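Local coordinates for protein branched-chain phosphotransacylase (Enterococcus faecalis, PDB 1YCO) that probably transfers branched-chain acyl groups between coenzyme A and inorganic phosphate, as members of the phosphate acetyltransferase and butyryltransferase family do, at residues Q30-D35 against K47-S52; Q71-G76 against V248-T253; K97-H102 against I131-N136; A152-A157 against L216-I221. All coordinates share one frame; numbering follows the deposited sequence.

Contact 1: residues Q30-D35 against K47-S52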
loop_
_atom_site.group_PDB
_atom_site.type_symbol
_atom_site.label_atom_id
_atom_site.label_comp_id
_atom_site.label_asym_id
_atom_site.label_seq_id
_atom_site.Cartn_x
_atom_site.Cartn_y
_atom_site.Cartn_z
ATOM N N GLN A 30 15.885 15.692 27.990
ATOM C CA GLN A 30 16.250 14.833 29.107
ATOM C C GLN A 30 15.618 13.450 28.948
ATOM O O GLN A 30 14.484 13.327 28.481
ATOM C CB GLN A 30 15.786 15.466 30.419
ATOM C CG GLN A 30 15.912 14.560 31.625
ATOM C CD GLN A 30 15.602 15.281 32.924
ATOM O OE1 GLN A 30 14.471 15.735 33.155
ATOM N NE2 GLN A 30 16.611 15.396 33.779
ATOM N N PHE A 31 16.348 12.415 29.349
ATOM C CA PHE A 31 15.851 11.051 29.247
ATOM C C PHE A 31 15.834 10.318 30.584
ATOM O O PHE A 31 16.786 10.383 31.363
ATOM C CB PHE A 31 16.685 10.247 28.242
ATOM C CG PHE A 31 16.573 10.741 26.824
ATOM C CD1 PHE A 31 17.497 11.650 26.307
ATOM C CD2 PHE A 31 15.533 10.308 26.004
ATOM C CE1 PHE A 31 17.388 12.116 24.996
ATOM C CE2 PHE A 31 15.417 10.771 24.693
ATOM C CZ PHE A 31 16.347 11.676 24.186
ATOM N N ILE A 32 14.732 9.626 30.838
ATOM C CA ILE A 32 14.551 8.858 32.054
ATOM C C ILE A 32 14.151 7.462 31.597
ATOM O O ILE A 32 13.045 7.250 31.103
ATOM C CB ILE A 32 13.451 9.483 32.928
ATOM C CG1 ILE A 32 13.844 10.915 33.271
ATOM C CG2 ILE A 32 13.252 8.666 34.200
ATOM C CD1 ILE A 32 12.804 11.665 34.061
ATOM N N VAL A 33 15.065 6.516 31.760
ATOM C CA VAL A 33 14.841 5.148 31.330
ATOM C C VAL A 33 14.520 4.170 32.447
ATOM O O VAL A 33 15.164 4.182 33.495
ATOM C CB VAL A 33 16.086 4.609 30.600
ATOM C CG1 VAL A 33 15.846 3.175 30.139
ATOM C CG2 VAL A 33 16.430 5.514 29.426
ATOM N N PHE A 34 13.535 3.309 32.204
ATOM C CA PHE A 34 13.133 2.291 33.170
ATOM C C PHE A 34 13.356 0.934 32.515
ATOM O O PHE A 34 12.991 0.739 31.359
ATOM C CB PHE A 34 11.647 2.412 33.524
ATOM C CG PHE A 34 11.215 3.798 33.898
ATOM C CD1 PHE A 34 11.063 4.777 32.924
ATOM C CD2 PHE A 34 10.922 4.112 35.221
ATOM C CE1 PHE A 34 10.620 6.052 33.259
ATOM C CE2 PHE A 34 10.479 5.385 35.569
ATOM C CZ PHE A 34 10.326 6.357 34.583
ATOM N N ASP A 35 13.944 -0.009 33.238
ATOM C CA ASP A 35 14.176 -1.322 32.650
ATOM C C ASP A 35 14.519 -2.365 33.713
ATOM O O ASP A 35 15.031 -2.041 34.786
ATOM C CB ASP A 35 15.325 -1.236 31.626
ATOM C CG ASP A 35 15.223 -2.287 30.518
ATOM O OD1 ASP A 35 14.778 -3.423 30.802
ATOM O OD2 ASP A 35 15.613 -1.976 29.365
ATOM N N LYS A 47 18.820 9.060 32.959
ATOM C CA LYS A 47 18.633 8.797 34.381
ATOM C C LYS A 47 18.068 7.378 34.518
ATOM O O LYS A 47 16.851 7.180 34.449
ATOM C CB LYS A 47 17.638 9.792 34.982
ATOM C CG LYS A 47 18.191 11.203 35.221
ATOM C CD LYS A 47 18.896 11.360 36.587
ATOM C CE LYS A 47 20.137 10.466 36.729
ATOM N NZ LYS A 47 21.264 10.830 35.804
ATOM N N TYR A 48 18.951 6.398 34.701
ATOM C CA TYR A 48 18.558 4.991 34.840
ATOM C C TYR A 48 17.705 4.716 36.082
ATOM O O TYR A 48 17.923 5.307 37.135
ATOM C CB TYR A 48 19.810 4.104 34.895
ATOM C CG TYR A 48 19.519 2.631 35.104
ATOM C CD1 TYR A 48 19.008 1.842 34.068
ATOM C CD2 TYR A 48 19.734 2.027 36.342
ATOM C CE1 TYR A 48 18.721 0.487 34.263
ATOM C CE2 TYR A 48 19.449 0.678 36.547
ATOM C CZ TYR A 48 18.944 -0.086 35.509
ATOM O OH TYR A 48 18.655 -1.412 35.723
ATOM N N VAL A 49 16.729 3.824 35.948
ATOM C CA VAL A 49 15.871 3.441 37.069
ATOM C C VAL A 49 15.479 1.959 36.938
ATOM O O VAL A 49 14.699 1.591 36.054
ATOM C CB VAL A 49 14.568 4.281 37.134
ATOM C CG1 VAL A 49 13.745 3.854 38.340
ATOM C CG2 VAL A 49 14.889 5.764 37.222
ATOM N N HIS A 50 16.019 1.113 37.813
ATOM C CA HIS A 50 15.718 -0.318 37.779
ATOM C C HIS A 50 14.296 -0.619 38.242
ATOM O O HIS A 50 13.711 0.140 39.021
ATOM C CB HIS A 50 16.697 -1.092 38.661
ATOM C CG HIS A 50 16.593 -2.578 38.516
ATOM N ND1 HIS A 50 16.555 -3.431 39.597
ATOM C CD2 HIS A 50 16.547 -3.364 37.414
ATOM C CE1 HIS A 50 16.492 -4.678 39.169
ATOM N NE2 HIS A 50 16.485 -4.665 37.847
ATOM N N CYS A 51 13.753 -1.737 37.761
ATOM C CA CYS A 51 12.394 -2.170 38.106
ATOM C C CYS A 51 12.326 -3.693 38.281
ATOM O O CYS A 51 13.115 -4.422 37.683
ATOM C CB CYS A 51 11.414 -1.731 37.008
ATOM S SG CYS A 51 11.451 0.049 36.619
ATOM N N SER A 52 11.377 -4.164 39.089
ATOM C CA SER A 52 11.200 -5.598 39.363
ATOM C C SER A 52 10.892 -6.464 38.144
ATOM O O SER A 52 11.519 -7.508 37.930
ATOM C CB SER A 52 10.072 -5.813 40.379
ATOM O OG SER A 52 10.335 -5.139 41.590
#
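Phe34 and Val49 run alongside each other where strand 47-50 joins strand 30-35 as the outermost strand of a five-stranded parallel sheet within this chain. Phe34 CD2 comes within 4.1 Å of Val49 CB. Beyond this pair, Cys51 SG, anti to its own carbonyl carbon (chi1 -54°), comes to the edge of the Phe34 ring, near the ring plane, and 3.9 Å from Phe34 CB.

The backbones hold these side chains in register. Lys47 N donates to Phe31 O over 2.9 Å, whereas Val33 N reaches Lys47 O at 3.3 Å from well above the carbonyl plane. The later bonds, Val49 N to Val33 O, Asp35 N to Val49 O and Cys51 N to Asp35 O, are weak.

Further out, helix 54-66 packs against Ile32, Phe34 and Cys51, while Phe31 turns to helix 12-24. Asn37 serves two side chains from the other face: its N bonds Asp35 OD1 and its O pairs with Tyr48 OH. At the far end His50 CG is anti to the backbone N (chi1 -171°), and ring atom CD2 of His50 rests 3.3 Å from Asp35 O.

Contact 2: residues Q71-G76 against V248-T253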
loop_
_atom_site.group_PDB
_atom_site.type_symbol
_atom_site.label_atom_id
_atom_site.label_comp_id
_atom_site.label_asym_id
_atom_site.label_seq_id
_atom_site.Cartn_x
_atom_site.Cartn_y
_atom_site.Cartn_z
ATOM N N GLN A 71 6.791 14.623 28.805
ATOM C CA GLN A 71 6.010 15.141 27.679
ATOM C C GLN A 71 5.904 14.151 26.521
ATOM O O GLN A 71 5.126 14.353 25.588
ATOM C CB GLN A 71 6.636 16.437 27.147
ATOM C CG GLN A 71 6.609 17.607 28.103
ATOM C CD GLN A 71 7.383 17.349 29.392
ATOM O OE1 GLN A 71 8.603 17.140 29.383
ATOM N NE2 GLN A 71 6.665 17.347 30.509
ATOM N N ILE A 72 6.712 13.101 26.562
ATOM C CA ILE A 72 6.681 12.096 25.511
ATOM C C ILE A 72 6.953 10.712 26.086
ATOM O O ILE A 72 7.829 10.542 26.933
ATOM C CB ILE A 72 7.736 12.378 24.417
ATOM C CG1 ILE A 72 7.440 13.714 23.727
ATOM C CG2 ILE A 72 7.729 11.256 23.389
ATOM C CD1 ILE A 72 8.574 14.196 22.827
ATOM N N LEU A 73 6.189 9.732 25.633
ATOM C CA LEU A 73 6.366 8.365 26.076
ATOM C C LEU A 73 6.985 7.585 24.916
ATOM O O LEU A 73 6.574 7.747 23.765
ATOM C CB LEU A 73 5.015 7.756 26.454
ATOM C CG LEU A 73 5.062 6.327 26.999
ATOM C CD1 LEU A 73 5.872 6.309 28.292
ATOM C CD2 LEU A 73 3.658 5.829 27.246
ATOM N N LEU A 74 7.973 6.751 25.223
ATOM C CA LEU A 74 8.647 5.968 24.202
ATOM C C LEU A 74 8.834 4.516 24.634
ATOM O O LEU A 74 9.389 4.236 25.697
ATOM C CB LEU A 74 10.001 6.607 23.876
ATOM C CG LEU A 74 10.826 6.045 22.717
ATOM C CD1 LEU A 74 11.703 7.151 22.135
ATOM C CD2 LEU A 74 11.686 4.875 23.203
ATOM N N LYS A 75 8.366 3.599 23.795
ATOM C CA LYS A 75 8.454 2.176 24.079
ATOM C C LYS A 75 9.774 1.541 23.656
ATOM O O LYS A 75 10.009 1.312 22.464
ATOM C CB LYS A 75 7.310 1.431 23.391
ATOM C CG LYS A 75 7.264 -0.051 23.724
ATOM C CD LYS A 75 6.250 -0.785 22.878
ATOM C CE LYS A 75 6.878 -1.338 21.618
ATOM N NZ LYS A 75 7.878 -2.403 21.920
ATOM N N GLY A 76 10.628 1.255 24.636
ATOM C CA GLY A 76 11.903 0.616 24.355
ATOM C C GLY A 76 11.641 -0.860 24.124
ATOM O O GLY A 76 10.814 -1.213 23.285
ATOM N N VAL A 248 -0.065 12.921 25.762
ATOM C CA VAL A 248 1.357 12.863 25.472
ATOM C C VAL A 248 1.629 11.951 24.251
ATOM O O VAL A 248 1.133 10.826 24.178
ATOM C CB VAL A 248 2.139 12.350 26.716
ATOM C CG1 VAL A 248 3.521 11.901 26.323
ATOM C CG2 VAL A 248 2.222 13.455 27.775
ATOM N N PRO A 249 2.387 12.451 23.258
ATOM C CA PRO A 249 2.712 11.662 22.066
ATOM C C PRO A 249 3.345 10.346 22.499
ATOM O O PRO A 249 4.192 10.324 23.398
ATOM C CB PRO A 249 3.720 12.546 21.345
ATOM C CG PRO A 249 3.225 13.911 21.632
ATOM C CD PRO A 249 2.877 13.834 23.114
ATOM N N VAL A 250 2.948 9.245 21.874
ATOM C CA VAL A 250 3.536 7.966 22.251
ATOM C C VAL A 250 4.291 7.407 21.062
ATOM O O VAL A 250 3.720 7.200 20.002
ATOM C CB VAL A 250 2.463 6.951 22.733
ATOM C CG1 VAL A 250 3.141 5.702 23.297
ATOM C CG2 VAL A 250 1.579 7.593 23.783
ATOM N N VAL A 251 5.586 7.187 21.235
ATOM C CA VAL A 251 6.410 6.659 20.158
ATOM C C VAL A 251 6.647 5.154 20.364
ATOM O O VAL A 251 7.083 4.720 21.432
ATOM C CB VAL A 251 7.778 7.387 20.107
ATOM C CG1 VAL A 251 8.613 6.865 18.959
ATOM C CG2 VAL A 251 7.574 8.887 19.993
ATOM N N LEU A 252 6.345 4.365 19.340
ATOM C CA LEU A 252 6.534 2.926 19.405
ATOM C C LEU A 252 7.828 2.559 18.693
ATOM O O LEU A 252 8.033 2.913 17.533
ATOM C CB LEU A 252 5.350 2.207 18.755
ATOM C CG LEU A 252 4.003 2.387 19.465
ATOM C CD1 LEU A 252 2.884 1.712 18.676
ATOM C CD2 LEU A 252 4.094 1.814 20.863
ATOM N N THR A 253 8.699 1.851 19.399
ATOM C CA THR A 253 9.977 1.435 18.847
ATOM C C THR A 253 10.097 -0.089 18.860
ATOM O O THR A 253 9.584 -0.757 19.760
ATOM C CB THR A 253 11.141 2.072 19.662
ATOM O OG1 THR A 253 11.530 3.305 19.048
ATOM C CG2 THR A 253 12.339 1.142 19.756
#
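Lys75 and Leu252 leave neighbouring strands by different first torsions: Lys75 CG is anti to the backbone N (chi1 -176°), while Leu252 CG lies beside its own N and anti to the carbonyl carbon (chi1 -65°). Their side chains cross obliquely, with Lys75 CD 3.9 Å from Leu252 CD2. Bends at chi3 and chi4 then turn the lysine tip to a cluster of carbonyls. Its NZ hydrogen-bonds to Ile78 O, and weakly to Gly76 O and to Thr253 O, the last at 3.2 Å, so the ammonium group is met by three main-chain oxygens.

Two residue pairs back, Leu73 and Val250 run side by side, with Leu73 CD2 4.0 Å from Val250 CG1. At the entry to the pair, Val248 CG1 presses to 3.0 Å from Gln71 O and also meets Ile72 CA, a tight fit before the strands settle into register.

Regular parallel pairing follows. Leu73 N bonds Pro249 O, Val251 N bonds Leu73 O at 2.8 Å, and Lys75 N bonds Val251 O at 2.9 Å, all nearly straight; the next, Thr253 N to Lys75 O, is weak.

This is the other end of the five-stranded parallel sheet, sandwiched between helices as in an alpha/beta domain. Helix 259-274 packs on Ile72 and Val251, and helix 80-87 on Leu73, Lys75 and Val250. Strand 238-244, which belongs to the second sheet, lies against Val250, Val251 and Leu252 and shares backbone bonding between Val250 and Ile243.

Contact 3: residues K97-H102 against I131-N136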
loop_
_atom_site.group_PDB
_atom_site.type_symbol
_atom_site.label_atom_id
_atom_site.label_comp_id
_atom_site.label_asym_id
_atom_site.label_seq_id
_atom_site.Cartn_x
_atom_site.Cartn_y
_atom_site.Cartn_z
ATOM N N LYS A 97 -8.947 11.993 24.112
ATOM C CA LYS A 97 -9.612 12.164 22.821
ATOM C C LYS A 97 -10.539 10.975 22.667
ATOM O O LYS A 97 -10.228 9.883 23.145
ATOM C CB LYS A 97 -8.596 12.174 21.675
ATOM C CG LYS A 97 -7.720 13.402 21.638
ATOM C CD LYS A 97 -8.568 14.627 21.464
ATOM C CE LYS A 97 -7.735 15.873 21.395
ATOM N NZ LYS A 97 -8.640 17.053 21.185
ATOM N N PRO A 98 -11.688 11.170 22.002
ATOM C CA PRO A 98 -12.672 10.101 21.786
ATOM C C PRO A 98 -12.027 8.737 21.526
ATOM O O PRO A 98 -12.448 7.720 22.086
ATOM C CB PRO A 98 -13.469 10.612 20.590
ATOM C CG PRO A 98 -13.493 12.081 20.831
ATOM C CD PRO A 98 -12.082 12.399 21.288
ATOM N N ILE A 99 -11.001 8.718 20.681
ATOM C CA ILE A 99 -10.305 7.472 20.364
ATOM C C ILE A 99 -8.813 7.698 20.113
ATOM O O ILE A 99 -8.379 8.820 19.868
ATOM C CB ILE A 99 -10.868 6.803 19.094
ATOM C CG1 ILE A 99 -10.335 7.520 17.862
ATOM C CG2 ILE A 99 -12.395 6.838 19.092
ATOM C CD1 ILE A 99 -9.660 6.594 16.874
ATOM N N LEU A 100 -8.038 6.621 20.179
ATOM C CA LEU A 100 -6.611 6.693 19.913
ATOM C C LEU A 100 -6.399 6.300 18.449
ATOM O O LEU A 100 -7.134 5.478 17.903
ATOM C CB LEU A 100 -5.835 5.718 20.810
ATOM C CG LEU A 100 -5.822 5.949 22.334
ATOM C CD1 LEU A 100 -5.063 4.816 23.020
ATOM C CD2 LEU A 100 -5.179 7.291 22.654
ATOM N N SER A 101 -5.395 6.891 17.823
ATOM C CA SER A 101 -5.090 6.582 16.447
ATOM C C SER A 101 -3.582 6.687 16.263
ATOM O O SER A 101 -2.867 7.119 17.165
ATOM C CB SER A 101 -5.799 7.566 15.492
ATOM O OG SER A 101 -5.331 8.905 15.642
ATOM N N HIS A 102 -3.094 6.278 15.103
ATOM C CA HIS A 102 -1.682 6.401 14.848
ATOM C C HIS A 102 -1.570 7.332 13.666
ATOM O O HIS A 102 -2.354 7.263 12.713
ATOM C CB HIS A 102 -1.050 5.049 14.539
ATOM C CG HIS A 102 0.425 5.117 14.289
ATOM N ND1 HIS A 102 0.959 5.633 13.128
ATOM C CD2 HIS A 102 1.480 4.752 15.059
ATOM C CE1 HIS A 102 2.278 5.585 13.191
ATOM N NE2 HIS A 102 2.620 5.055 14.353
ATOM N N ILE A 131 -14.146 9.194 11.209
ATOM C CA ILE A 131 -14.398 10.597 11.532
ATOM C C ILE A 131 -13.442 11.072 12.636
ATOM O O ILE A 131 -12.864 12.152 12.531
ATOM C CB ILE A 131 -15.873 10.812 11.970
ATOM C CG1 ILE A 131 -16.780 10.754 10.736
ATOM C CG2 ILE A 131 -16.031 12.145 12.694
ATOM C CD1 ILE A 131 -18.262 10.876 11.037
ATOM N N GLU A 132 -13.265 10.255 13.671
ATOM C CA GLU A 132 -12.363 10.599 14.761
ATOM C C GLU A 132 -10.897 10.541 14.317
ATOM O O GLU A 132 -10.075 11.304 14.819
ATOM C CB GLU A 132 -12.569 9.659 15.960
ATOM C CG GLU A 132 -13.828 9.930 16.805
ATOM C CD GLU A 132 -13.982 11.399 17.182
ATOM O OE1 GLU A 132 -12.991 12.014 17.631
ATOM O OE2 GLU A 132 -15.101 11.935 17.031
ATOM N N ILE A 133 -10.572 9.627 13.397
ATOM C CA ILE A 133 -9.202 9.502 12.879
ATOM C C ILE A 133 -8.813 10.788 12.150
ATOM O O ILE A 133 -7.682 11.258 12.268
ATOM C CB ILE A 133 -9.064 8.313 11.898
ATOM C CG1 ILE A 133 -9.188 7.001 12.665
ATOM C CG2 ILE A 133 -7.726 8.357 11.178
ATOM C CD1 ILE A 133 -9.335 5.791 11.761
ATOM N N VAL A 134 -9.766 11.346 11.413
ATOM C CA VAL A 134 -9.551 12.580 10.681
ATOM C C VAL A 134 -9.317 13.700 11.701
ATOM O O VAL A 134 -8.322 14.416 11.628
ATOM C CB VAL A 134 -10.771 12.904 9.779
ATOM C CG1 VAL A 134 -10.614 14.267 9.136
ATOM C CG2 VAL A 134 -10.908 11.834 8.699
ATOM N N GLU A 135 -10.214 13.823 12.671
ATOM C CA GLU A 135 -10.079 14.839 13.701
ATOM C C GLU A 135 -8.695 14.797 14.363
ATOM O O GLU A 135 -8.028 15.825 14.467
ATOM C CB GLU A 135 -11.173 14.652 14.749
ATOM C CG GLU A 135 -12.566 14.745 14.171
ATOM C CD GLU A 135 -12.907 16.141 13.691
ATOM O OE1 GLU A 135 -12.093 16.742 12.956
ATOM O OE2 GLU A 135 -14.000 16.638 14.047
ATOM N N ASN A 136 -8.267 13.615 14.804
ATOM C CA ASN A 136 -6.952 13.448 15.433
ATOM C C ASN A 136 -5.813 13.964 14.519
ATOM O O ASN A 136 -4.957 14.748 14.970
ATOM C CB ASN A 136 -6.708 11.966 15.796
ATOM C CG ASN A 136 -7.369 11.544 17.130
ATOM O OD1 ASN A 136 -8.269 12.218 17.647
ATOM N ND2 ASN A 136 -6.926 10.409 17.674
HETATM O O HOH W 1 -10.660 10.852 18.549
HETATM O O HOH W 2 -5.525 10.217 13.011
#
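Asn136 projects from helix 127-143 into the loop that leads to strand 101-107, a contact of a helix with the loop and first residue of a strand, in the half of the fold built round the six-stranded mixed sheet. Hydrogen bonds come first. The two N-H groups of Asn136 ND2 diverge to separate acceptors, Ile99 O at 3.1 Å and Ser101 OG at 3.0 Å. Both acceptors lie close to the amide plane, an arrangement that fixes the rotation of the carboxamide.

Water adds a second link. One molecule accepts from Ile99 N and lies 2.8 Å from Glu132 OE1 and 2.9 Å from Asn136 OD1, tying loop to helix. Another sits between Ser101 OG and Ile133 O.

Apolar contacts complete the seam. Ile99 CG1, placed between its backbone N and carbonyl carbon (chi1 78°), meets Glu132 CB at 3.6 Å. Ile99 CD1 continues to Ile133 CG1, 4.3 Å away.

Charge enters beside the loop, where Lys97 NZ forms a salt bridge to Glu139 OE2 further along the helix. The Pro98 and Glu132 side chains cross at about a right angle, and the carboxylate oxygen Glu132 OE1 closes to 3.2 Å from Pro98 CG.

Contact 4: residues A152-A157 against L216-I221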
loop_
_atom_site.group_PDB
_atom_site.type_symbol
_atom_site.label_atom_id
_atom_site.label_comp_id
_atom_site.label_asym_id
_atom_site.label_seq_id
_atom_site.Cartn_x
_atom_site.Cartn_y
_atom_site.Cartn_z
ATOM N N ALA A 152 -7.397 13.906 2.319
ATOM C CA ALA A 152 -7.853 13.009 1.294
ATOM C C ALA A 152 -8.210 11.640 1.854
ATOM O O ALA A 152 -7.410 10.999 2.547
ATOM C CB ALA A 152 -6.773 12.869 0.219
ATOM N N LEU A 153 -9.430 11.213 1.549
ATOM C CA LEU A 153 -9.935 9.914 1.964
ATOM C C LEU A 153 -9.634 8.983 0.799
ATOM O O LEU A 153 -10.309 9.005 -0.230
ATOM C CB LEU A 153 -11.437 10.002 2.217
ATOM C CG LEU A 153 -11.777 11.115 3.209
ATOM C CD1 LEU A 153 -13.284 11.163 3.449
ATOM C CD2 LEU A 153 -11.037 10.852 4.525
ATOM N N LEU A 154 -8.600 8.172 0.972
ATOM C CA LEU A 154 -8.139 7.245 -0.054
ATOM C C LEU A 154 -8.995 6.042 -0.357
ATOM O O LEU A 154 -9.534 5.402 0.540
ATOM C CB LEU A 154 -6.749 6.741 0.298
ATOM C CG LEU A 154 -5.578 7.689 0.126
ATOM C CD1 LEU A 154 -4.310 6.930 0.508
ATOM C CD2 LEU A 154 -5.490 8.157 -1.328
ATOM N N SER A 155 -9.089 5.730 -1.643
ATOM C CA SER A 155 -9.832 4.569 -2.120
ATOM C C SER A 155 -9.228 4.142 -3.460
ATOM O O SER A 155 -8.516 4.915 -4.095
ATOM C CB SER A 155 -11.315 4.907 -2.278
ATOM O OG SER A 155 -12.055 3.754 -2.630
ATOM N N ALA A 156 -9.504 2.911 -3.880
ATOM C CA ALA A 156 -8.970 2.380 -5.134
ATOM C C ALA A 156 -9.398 3.168 -6.367
ATOM O O ALA A 156 -8.576 3.491 -7.237
ATOM C CB ALA A 156 -9.364 0.916 -5.291
ATOM N N ALA A 157 -10.687 3.477 -6.453
ATOM C CA ALA A 157 -11.207 4.240 -7.593
ATOM C C ALA A 157 -11.342 5.725 -7.256
ATOM O O ALA A 157 -11.470 6.097 -6.089
ATOM C CB ALA A 157 -12.565 3.661 -8.025
ATOM N N LEU A 216 -3.195 11.996 4.406
ATOM C CA LEU A 216 -3.808 10.910 3.670
ATOM C C LEU A 216 -4.455 10.029 4.730
ATOM O O LEU A 216 -3.850 9.755 5.755
ATOM C CB LEU A 216 -2.751 10.128 2.895
ATOM C CG LEU A 216 -1.867 10.869 1.879
ATOM C CD1 LEU A 216 -0.869 9.889 1.254
ATOM C CD2 LEU A 216 -2.731 11.507 0.795
ATOM N N VAL A 217 -5.698 9.633 4.486
ATOM C CA VAL A 217 -6.449 8.763 5.385
ATOM C C VAL A 217 -6.818 7.467 4.635
ATOM O O VAL A 217 -7.537 7.488 3.629
ATOM C CB VAL A 217 -7.752 9.446 5.886
ATOM C CG1 VAL A 217 -8.476 8.549 6.886
ATOM C CG2 VAL A 217 -7.431 10.773 6.522
ATOM N N VAL A 218 -6.305 6.344 5.135
ATOM C CA VAL A 218 -6.547 5.029 4.548
ATOM C C VAL A 218 -7.766 4.362 5.164
ATOM O O VAL A 218 -8.223 4.755 6.225
ATOM C CB VAL A 218 -5.340 4.102 4.738
ATOM C CG1 VAL A 218 -4.126 4.692 4.022
ATOM C CG2 VAL A 218 -5.061 3.932 6.225
ATOM N N PRO A 219 -8.304 3.329 4.495
ATOM C CA PRO A 219 -9.487 2.594 4.973
ATOM C C PRO A 219 -9.161 1.549 6.032
ATOM O O PRO A 219 -9.951 1.305 6.942
ATOM C CB PRO A 219 -10.018 1.903 3.707
ATOM C CG PRO A 219 -9.318 2.551 2.574
ATOM C CD PRO A 219 -7.966 2.916 3.119
ATOM N N THR A 220 -7.994 0.932 5.893
ATOM C CA THR A 220 -7.607 -0.133 6.792
ATOM C C THR A 220 -6.116 -0.120 7.117
ATOM O O THR A 220 -5.309 0.463 6.387
ATOM C CB THR A 220 -7.952 -1.498 6.165
ATOM O OG1 THR A 220 -7.132 -1.715 5.008
ATOM C CG2 THR A 220 -9.412 -1.534 5.743
ATOM N N ILE A 221 -5.757 -0.785 8.211
ATOM C CA ILE A 221 -4.364 -0.861 8.611
ATOM C C ILE A 221 -3.516 -1.468 7.473
ATOM O O ILE A 221 -2.391 -1.035 7.253
ATOM C CB ILE A 221 -4.210 -1.673 9.958
ATOM C CG1 ILE A 221 -4.612 -0.787 11.136
ATOM C CG2 ILE A 221 -2.764 -2.121 10.171
ATOM C CD1 ILE A 221 -4.426 -1.431 12.495
#
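Leu154 brings CB, CG and CD1 of its side chain against strand 215-217 and the turn that follows, at the end of a parallel strand pair in the six-stranded mixed sheet. Its CB starts 3.5 Å from Val217 O, the same oxygen that accepts the Leu154 backbone N at 2.9 Å. CG, set anti to the carbonyl carbon (chi1 -74°), stays at 4.0 Å from Val217 O. The chain then extends to CD1, which reaches both Val218 CG1, at 4.2 Å, and Leu216 CB. Leu154 also touches Ala194 of helix 191-195, which lies over Ala152 and Leu216 as well.

Behind Leu154 the pairing is regular, and on the other face of the sheet Leu153 CD2 packs 3.8 Å from Val217 CB, the two side chains running alongside each other; helix 165-177 packs on Leu153. Ahead of it the strands end, and Pro219 CG lies 3.5 Å from Leu154 O. Thr220 then takes the N-cap position of helix 221-234. Close by, the loop meets the dimer interface, where Ala156 N makes a weak hydrogen bond to Asp222 OD1 of the second subunit.

Across the pair itself no charged side chain takes part: the two hydrogen bonds that cross it, Val217 N to Ala152 O and Leu154 N to Val217 O, are main-chain bonds, and the side chains that meet are hydrocarbon. The cohesion is thus that of a buried apolar core, with the hydrogen bonds between the two segments all made by the backbone.

Overall arrangement
From the N terminus, contact 1 closes a short loop at one end of the parallel sheet, before contact 2 opens. Contact 2 spans the longest interval, bringing 248-253 back to 71-76 at the other end of that sheet. Nested inside its loop are contacts 3 and 4, which follow one another along the chain and belong to the mixed sheet. These two touch through Val134 CG2, which packs on Val217 CG2 and Leu153 CD2. Contacts 1 and 4 lie on opposite sides of the chain's centre, their own centres about 40 Å apart. Contact 2 thus returns the chain from the mixed-sheet half to the parallel-sheet half, uniting the two.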